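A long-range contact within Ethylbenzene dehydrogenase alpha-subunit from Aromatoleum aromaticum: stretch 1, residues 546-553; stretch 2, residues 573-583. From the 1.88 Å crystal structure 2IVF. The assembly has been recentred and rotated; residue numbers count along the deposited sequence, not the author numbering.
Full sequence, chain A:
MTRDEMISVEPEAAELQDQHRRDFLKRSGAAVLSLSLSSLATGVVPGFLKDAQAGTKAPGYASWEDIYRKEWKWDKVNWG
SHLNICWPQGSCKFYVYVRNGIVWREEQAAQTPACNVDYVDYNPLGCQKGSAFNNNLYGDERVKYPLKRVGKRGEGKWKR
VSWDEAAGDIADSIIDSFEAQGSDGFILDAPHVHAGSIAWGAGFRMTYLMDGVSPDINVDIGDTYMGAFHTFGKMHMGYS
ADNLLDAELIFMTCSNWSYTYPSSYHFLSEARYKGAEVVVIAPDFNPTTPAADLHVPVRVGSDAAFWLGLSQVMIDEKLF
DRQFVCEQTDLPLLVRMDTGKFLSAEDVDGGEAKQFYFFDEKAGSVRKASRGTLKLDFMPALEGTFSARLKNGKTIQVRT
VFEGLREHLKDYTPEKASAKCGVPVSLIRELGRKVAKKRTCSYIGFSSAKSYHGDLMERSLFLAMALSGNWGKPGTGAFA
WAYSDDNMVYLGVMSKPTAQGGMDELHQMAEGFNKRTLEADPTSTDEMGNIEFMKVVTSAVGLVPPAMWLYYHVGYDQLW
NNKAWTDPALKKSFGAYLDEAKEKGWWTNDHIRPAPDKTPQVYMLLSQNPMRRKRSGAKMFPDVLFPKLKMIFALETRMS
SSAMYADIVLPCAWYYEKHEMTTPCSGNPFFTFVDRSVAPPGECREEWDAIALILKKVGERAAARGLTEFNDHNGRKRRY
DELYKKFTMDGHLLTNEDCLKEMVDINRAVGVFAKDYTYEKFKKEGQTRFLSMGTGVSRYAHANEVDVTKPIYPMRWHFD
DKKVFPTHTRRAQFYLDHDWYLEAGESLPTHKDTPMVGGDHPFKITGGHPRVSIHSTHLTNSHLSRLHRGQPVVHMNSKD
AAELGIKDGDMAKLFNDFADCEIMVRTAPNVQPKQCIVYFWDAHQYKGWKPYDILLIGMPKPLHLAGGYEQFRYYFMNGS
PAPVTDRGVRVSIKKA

Stretch 1 546-553: PAMWLYYH
Stretch 2, residues 573-583: SFGAYLDEAKE

Helices whose axes lie far apart can still pack closely if large side chains span the gap, and two stretches of the ethylbenzene dehydrogenase alpha-subunit illustrate the principle. Stretch 1 is helical, and residues 574-583 form a second helix; their axes approach to 12.6 Å and their N-to-C directions differ by 116°, a signed crossing angle of -116°. Backbone phi/psi values are mostly near -65/-40, with i to i+4 hydrogen bonds such as Tyr-551 N to Ala-547 O (2.9 Å) and Leu-578 N to Phe-574 O (2.8 Å). Ser-573 (chi1 p) caps the second helix, its OG accepting a weak bond from Ala-576 N at 3.3 Å. The register sets Met-548 CA 9.3 Å from Leu-578 CA, and Tyr-551 CA 8.6 Å from Gly-575 CA.

The main bump on stretch 1 is Tyr-551 (chi1 t, chi2 85°). Its hollow is floored by Gly-575, whose CA lies 3.4 Å from Tyr-551 OH; a CB there would clash with that hydroxyl. Phe-574 (t, 84°) brings CE2 to 3.8 Å from Tyr-551 CD1, the rings oblique at 54°, while its CZ lies 4.3 Å from Ala-547 CB, an apolar contact. Leu-578 (t, p) places CD2 over one face of the Tyr-551 ring, 4.2 Å from its centroid, a CH-pi contact. Its CD1 meets Met-548 CE at 3.8 Å, reached through an m, m, t rotamer.

Tyr-552 (m, -62°) starts sideways but brings OH to 3.6 Å from Leu-578 CD2 and 3.4 Å from Lys-582 CE. No direct hydrogen bond joins the stretches; water does the polar work. Asp-579 OD1 accepts from two waters, at 3.1 and 2.7 Å from their oxygens, which hydrogen-bond respectively to Tyr-551 OH (2.6 Å) and Tyr-552 OH (2.8 Å).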

# COMPACT_ATOMS: atom_id res chain seq x y z
N PRO A 546 -15.42 -8.71 21.70
CA PRO A 546 -15.56 -9.79 20.69
C PRO A 546 -15.09 -11.20 21.11
O PRO A 546 -15.63 -12.20 20.61
CB PRO A 546 -14.78 -9.24 19.49
CG PRO A 546 -13.83 -8.29 20.09
CD PRO A 546 -14.47 -7.68 21.26
N ALA A 547 -14.18 -11.31 22.09
CA ALA A 547 -13.81 -12.63 22.62
C ALA A 547 -15.00 -13.44 23.14
O ALA A 547 -14.98 -14.69 23.12
CB ALA A 547 -12.70 -12.50 23.72
N MET A 548 -16.03 -12.76 23.65
CA MET A 548 -17.10 -13.46 24.35
C MET A 548 -17.92 -14.30 23.39
O MET A 548 -18.09 -15.49 23.62
CB MET A 548 -18.03 -12.51 25.10
CG MET A 548 -17.36 -11.70 26.18
SD MET A 548 -16.38 -12.72 27.32
CE MET A 548 -15.83 -11.44 28.48
N TRP A 549 -18.43 -13.68 22.34
CA TRP A 549 -19.35 -14.39 21.45
C TRP A 549 -18.51 -15.42 20.63
O TRP A 549 -18.98 -16.51 20.37
CB TRP A 549 -20.15 -13.42 20.57
CG TRP A 549 -19.45 -12.98 19.35
CD1 TRP A 549 -18.45 -12.08 19.26
CD2 TRP A 549 -19.72 -13.43 18.04
NE1 TRP A 549 -18.04 -11.96 17.93
CE2 TRP A 549 -18.81 -12.79 17.17
CE3 TRP A 549 -20.63 -14.35 17.52
CZ2 TRP A 549 -18.81 -13.00 15.81
CZ3 TRP A 549 -20.63 -14.58 16.16
CH2 TRP A 549 -19.73 -13.90 15.32
N LEU A 550 -17.26 -15.08 20.30
CA LEU A 550 -16.40 -16.02 19.59
C LEU A 550 -16.18 -17.26 20.42
O LEU A 550 -16.26 -18.39 19.89
CB LEU A 550 -15.07 -15.40 19.19
CG LEU A 550 -15.11 -14.30 18.13
CD1 LEU A 550 -13.72 -13.74 17.91
CD2 LEU A 550 -15.75 -14.80 16.80
N TYR A 551 -15.96 -17.06 21.72
CA TYR A 551 -15.76 -18.16 22.68
C TYR A 551 -16.99 -19.02 22.86
O TYR A 551 -16.90 -20.23 22.85
CB TYR A 551 -15.37 -17.60 24.07
CG TYR A 551 -15.07 -18.63 25.15
CD1 TYR A 551 -13.80 -19.19 25.28
CD2 TYR A 551 -16.04 -18.98 26.12
CE1 TYR A 551 -13.52 -20.12 26.32
CE2 TYR A 551 -15.75 -19.87 27.12
CZ TYR A 551 -14.48 -20.43 27.22
OH TYR A 551 -14.28 -21.32 28.25
N TYR A 552 -18.14 -18.38 23.05
CA TYR A 552 -19.39 -19.05 23.35
C TYR A 552 -20.16 -19.57 22.14
O TYR A 552 -20.90 -20.52 22.26
CB TYR A 552 -20.29 -18.09 24.12
CG TYR A 552 -19.87 -17.96 25.56
CD1 TYR A 552 -19.91 -19.07 26.39
CD2 TYR A 552 -19.41 -16.75 26.09
CE1 TYR A 552 -19.51 -18.99 27.69
CE2 TYR A 552 -19.05 -16.65 27.45
CZ TYR A 552 -19.10 -17.78 28.24
OH TYR A 552 -18.73 -17.76 29.58
N HIS A 553 -19.96 -18.97 20.97
CA HIS A 553 -20.80 -19.28 19.82
C HIS A 553 -20.05 -19.73 18.58
O HIS A 553 -20.66 -20.33 17.69
CB HIS A 553 -21.65 -18.07 19.43
CG HIS A 553 -22.61 -17.67 20.50
ND1 HIS A 553 -23.73 -18.41 20.79
CD2 HIS A 553 -22.58 -16.64 21.38
CE1 HIS A 553 -24.36 -17.84 21.81
NE2 HIS A 553 -23.69 -16.75 22.16
N SER A 573 -6.33 -21.70 32.24
CA SER A 573 -6.74 -21.34 30.89
C SER A 573 -7.55 -20.06 30.89
O SER A 573 -8.12 -19.67 31.90
CB SER A 573 -7.64 -22.41 30.26
OG SER A 573 -8.79 -22.66 31.10
N PHE A 574 -7.60 -19.48 29.70
CA PHE A 574 -8.46 -18.36 29.37
C PHE A 574 -9.85 -18.53 29.96
O PHE A 574 -10.33 -17.64 30.63
CB PHE A 574 -8.60 -18.22 27.87
CG PHE A 574 -9.54 -17.13 27.46
CD1 PHE A 574 -9.10 -15.82 27.39
CD2 PHE A 574 -10.87 -17.42 27.18
CE1 PHE A 574 -9.97 -14.82 27.06
CE2 PHE A 574 -11.76 -16.40 26.82
CZ PHE A 574 -11.30 -15.10 26.78
N GLY A 575 -10.49 -19.66 29.70
CA GLY A 575 -11.87 -19.87 30.17
C GLY A 575 -12.04 -19.98 31.67
O GLY A 575 -13.09 -19.62 32.23
N ALA A 576 -11.01 -20.52 32.31
CA ALA A 576 -10.93 -20.57 33.76
C ALA A 576 -10.80 -19.17 34.36
O ALA A 576 -11.47 -18.85 35.34
CB ALA A 576 -9.77 -21.45 34.18
N TYR A 577 -9.94 -18.35 33.78
CA TYR A 577 -9.88 -16.94 34.13
C TYR A 577 -11.22 -16.24 33.86
O TYR A 577 -11.69 -15.46 34.69
CB TYR A 577 -8.77 -16.24 33.37
CG TYR A 577 -7.38 -16.40 33.97
CD1 TYR A 577 -6.99 -15.66 35.08
CD2 TYR A 577 -6.44 -17.26 33.40
CE1 TYR A 577 -5.68 -15.76 35.62
CE2 TYR A 577 -5.14 -17.39 33.93
CZ TYR A 577 -4.76 -16.64 35.04
OH TYR A 577 -3.47 -16.79 35.58
N LEU A 578 -11.85 -16.53 32.72
CA LEU A 578 -13.19 -15.97 32.43
C LEU A 578 -14.22 -16.30 33.50
O LEU A 578 -14.95 -15.42 33.98
CB LEU A 578 -13.68 -16.49 31.07
CG LEU A 578 -15.06 -16.05 30.58
CD1 LEU A 578 -15.19 -14.56 30.47
CD2 LEU A 578 -15.31 -16.70 29.24
N ASP A 579 -14.29 -17.58 33.87
CA ASP A 579 -15.22 -17.99 34.92
C ASP A 579 -14.99 -17.24 36.21
O ASP A 579 -15.94 -16.89 36.89
CB ASP A 579 -15.13 -19.49 35.17
CG ASP A 579 -15.88 -20.31 34.14
OD1 ASP A 579 -16.38 -19.73 33.12
OD2 ASP A 579 -15.97 -21.54 34.34
N GLU A 580 -13.72 -17.05 36.57
CA GLU A 580 -13.36 -16.35 37.80
C GLU A 580 -13.78 -14.88 37.69
O GLU A 580 -14.34 -14.30 38.61
CB GLU A 580 -11.86 -16.45 38.03
CG GLU A 580 -11.45 -15.90 39.37
CD GLU A 580 -9.97 -15.67 39.50
OE1 GLU A 580 -9.18 -16.30 38.77
OE2 GLU A 580 -9.59 -14.85 40.35
N ALA A 581 -13.52 -14.31 36.53
CA ALA A 581 -13.88 -12.93 36.26
C ALA A 581 -15.37 -12.69 36.30
O ALA A 581 -15.82 -11.71 36.90
CB ALA A 581 -13.31 -12.49 34.93
N LYS A 582 -16.17 -13.58 35.70
CA LYS A 582 -17.64 -13.39 35.82
C LYS A 582 -18.19 -13.71 37.17
O LYS A 582 -19.20 -13.13 37.56
CB LYS A 582 -18.46 -14.08 34.74
CG LYS A 582 -18.21 -15.53 34.49
CD LYS A 582 -18.06 -15.72 32.94
CE LYS A 582 -19.41 -15.72 32.18
NZ LYS A 582 -20.30 -16.80 32.63
N GLU A 583 -17.53 -14.60 37.89
CA GLU A 583 -17.94 -14.88 39.27
C GLU A 583 -17.80 -13.61 40.09
O GLU A 583 -18.61 -13.36 40.96
CB GLU A 583 -17.10 -16.00 39.88
CG GLU A 583 -17.83 -16.79 40.91
CD GLU A 583 -19.05 -17.51 40.34
OE1 GLU A 583 -19.02 -17.89 39.14
OE2 GLU A 583 -20.03 -17.70 41.10
O HOH W 1 -15.74 -21.07 30.35
O HOH W 2 -17.80 -20.01 30.86